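NreA (Staphylococcus aureus subsp. aureus, PDB 6K2H) probably binds nitrate through its GAF domain and takes part in nitrate signalling. Local coordinates at residues A[23-28]-A[120-125]. The protein carries 1 engineered substitution. Residues are numbered along the deposited sequence; the frame is centred on the assembly and turned at random.
Sequences EGYDFA and LLFGQR
Gln124, on strand 115-124, lays its bent side chain against the Tyr25 ring and ends at the backbone N-H of Asp26, in the loop that leaves helix 10-23. From CB, CG stands beside the backbone N, anti to the carbonyl carbon, and the chain bends again at chi2 (-72°); CG lies 3.8 Å from Tyr25 CD1. CD comes closer to the same ring atom, with the amide plane turned 47° from the ring. At the tip the two ends part: OE1 accepts the backbone N-H of Asp26 at 3.0 Å, the donor standing nearly in line with the C=O, while NE2 is hydrogen-bonded to Pro129 O. Gripped at both ends, the amide has its flip settled.

The Tyr25 ring meets Phe122 as well. Phe122 CB sits over the centre of one face, 3.4 Å from the centroid, and the two rings form an offset stack with planes 28° apart. Ala28 CB borders the Phe122 ring at CD1.

Asp26 turns its carboxylate to segment 120-125, where OD2 takes the backbone N-H of Arg125 at 2.9 Å through its anti lone pair; OD1 forms a salt bridge with Arg128. Arg125 extends past Asp26, so that NH2 lies 3.5 Å from Phe27 CD1 and pairs with Glu100, while NH1 makes a weak bond to Asp26 O.

Between these side chains Phe27 and Gly123 form an antiparallel hydrogen-bonded pair, with Gly123 N to Phe27 O at 2.8 Å. Just before the bulge in sequence, Gly24, with its positive phi, closes helix 10-23 in a Schellman motif. Asp26 and Phe27 together face Gly123 in a classic beta bulge, at the start of strand 27-33 in the central antiparallel sheet of the GAF fold.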
loop_
_atom_site.group_PDB
_atom_site.type_symbol
_atom_site.label_atom_id
_atom_site.label_comp_id
_atom_site.label_asym_id
_atom_site.label_seq_id
_atom_site.Cartn_x
_atom_site.Cartn_y
_atom_site.Cartn_z
ATOM N N GLU A 23 6.559 11.155 -6.942
ATOM C CA GLU A 23 5.141 11.444 -6.732
ATOM C C GLU A 23 4.845 12.261 -5.524
ATOM O O GLU A 23 3.680 12.644 -5.269
ATOM C CB GLU A 23 4.300 10.156 -6.780
ATOM C CG GLU A 23 4.217 9.430 -8.121
ATOM C CD GLU A 23 3.892 10.353 -9.310
ATOM O OE1 GLU A 23 3.103 11.311 -9.171
ATOM O OE2 GLU A 23 4.525 10.170 -10.360
ATOM N N GLY A 24 5.857 12.571 -4.729
ATOM C CA GLY A 24 5.711 13.445 -3.648
ATOM C C GLY A 24 5.261 12.830 -2.346
ATOM O O GLY A 24 4.791 13.523 -1.527
ATOM N N TYR A 25 5.483 11.548 -2.178
ATOM C CA TYR A 25 5.002 10.791 -1.000
ATOM C C TYR A 25 6.008 10.598 0.070
ATOM O O TYR A 25 7.190 10.334 -0.176
ATOM C CB TYR A 25 4.337 9.472 -1.427
ATOM C CG TYR A 25 2.899 9.670 -1.939
ATOM C CD1 TYR A 25 1.813 9.811 -1.055
ATOM C CD2 TYR A 25 2.643 9.784 -3.268
ATOM C CE1 TYR A 25 0.508 9.984 -1.533
ATOM C CE2 TYR A 25 1.368 9.961 -3.766
ATOM C CZ TYR A 25 0.306 10.052 -2.930
ATOM O OH TYR A 25 -0.938 10.246 -3.445
ATOM N N ASP A 26 5.519 10.591 1.310
ATOM C CA ASP A 26 6.377 10.312 2.411
ATOM C C ASP A 26 6.718 8.810 2.498
ATOM O O ASP A 26 7.697 8.432 3.120
ATOM C CB ASP A 26 5.742 10.750 3.715
ATOM C CG ASP A 26 5.594 12.286 3.809
ATOM O OD1 ASP A 26 6.355 13.004 3.084
ATOM O OD2 ASP A 26 4.699 12.755 4.560
ATOM N N PHE A 27 5.800 7.984 2.010
ATOM C CA PHE A 27 5.928 6.543 2.154
ATOM C C PHE A 27 5.343 5.838 0.942
ATOM O O PHE A 27 4.323 6.287 0.331
ATOM C CB PHE A 27 5.100 6.116 3.403
ATOM C CG PHE A 27 5.104 4.635 3.665
ATOM C CD1 PHE A 27 6.242 3.999 4.133
ATOM C CD2 PHE A 27 3.997 3.861 3.431
ATOM C CE1 PHE A 27 6.286 2.646 4.369
ATOM C CE2 PHE A 27 4.044 2.487 3.661
ATOM C CZ PHE A 27 5.189 1.880 4.119
ATOM N N ALA A 28 5.903 4.701 0.584
ATOM C CA ALA A 28 5.198 3.818 -0.410
ATOM C C ALA A 28 5.479 2.350 -0.067
ATOM O O ALA A 28 6.496 2.058 0.576
ATOM C CB ALA A 28 5.600 4.158 -1.876
ATOM N N LEU A 120 -0.080 -1.392 -4.694
ATOM C CA LEU A 120 0.832 -0.282 -4.484
ATOM C C LEU A 120 0.192 0.773 -3.580
ATOM O O LEU A 120 -0.899 1.333 -3.887
ATOM C CB LEU A 120 1.207 0.362 -5.804
ATOM C CG LEU A 120 2.007 1.600 -5.848
ATOM C CD1 LEU A 120 3.380 1.404 -5.240
ATOM C CD2 LEU A 120 2.163 2.080 -7.311
ATOM N N LEU A 121 0.803 0.979 -2.439
ATOM C CA LEU A 121 0.294 1.917 -1.409
ATOM C C LEU A 121 1.184 3.151 -1.380
ATOM O O LEU A 121 2.441 3.012 -1.385
ATOM C CB LEU A 121 0.265 1.242 -0.068
ATOM C CG LEU A 121 0.040 2.232 1.078
ATOM C CD1 LEU A 121 -1.322 2.738 1.048
ATOM C CD2 LEU A 121 0.354 1.565 2.430
ATOM N N PHE A 122 0.558 4.335 -1.527
ATOM C CA PHE A 122 1.236 5.636 -1.326
ATOM C C PHE A 122 0.689 6.198 -0.028
ATOM O O PHE A 122 -0.549 6.236 0.202
ATOM C CB PHE A 122 0.936 6.594 -2.494
ATOM C CG PHE A 122 1.584 6.184 -3.791
ATOM C CD1 PHE A 122 2.946 6.424 -3.961
ATOM C CD2 PHE A 122 0.853 5.700 -4.837
ATOM C CE1 PHE A 122 3.559 6.091 -5.172
ATOM C CE2 PHE A 122 1.450 5.388 -6.059
ATOM C CZ PHE A 122 2.810 5.591 -6.215
ATOM N N GLY A 123 1.582 6.622 0.850
ATOM C CA GLY A 123 1.166 7.197 2.127
ATOM C C GLY A 123 1.785 8.539 2.492
ATOM O O GLY A 123 2.940 8.772 2.162
ATOM N N GLN A 124 1.009 9.416 3.106
ATOM C CA GLN A 124 1.530 10.662 3.678
ATOM C C GLN A 124 1.580 10.583 5.178
ATOM O O GLN A 124 0.732 9.894 5.809
ATOM C CB GLN A 124 0.685 11.874 3.281
ATOM C CG GLN A 124 0.593 12.094 1.770
ATOM C CD GLN A 124 1.856 12.603 1.134
ATOM O OE1 GLN A 124 2.960 12.110 1.395
ATOM N NE2 GLN A 124 1.721 13.628 0.280
ATOM N N ARG A 125 2.498 11.363 5.751
ATOM C CA ARG A 125 2.554 11.570 7.176
ATOM C C ARG A 125 2.290 13.033 7.494
ATOM O O ARG A 125 2.272 13.887 6.629
ATOM C CB ARG A 125 3.952 11.190 7.700
ATOM C CG ARG A 125 4.211 9.691 7.511
ATOM C CD ARG A 125 5.369 9.209 8.377
ATOM N NE ARG A 125 5.812 7.909 7.885
ATOM C CZ ARG A 125 6.738 7.713 6.943
ATOM N NH1 ARG A 125 7.410 8.732 6.394
ATOM N NH2 ARG A 125 6.949 6.480 6.524
#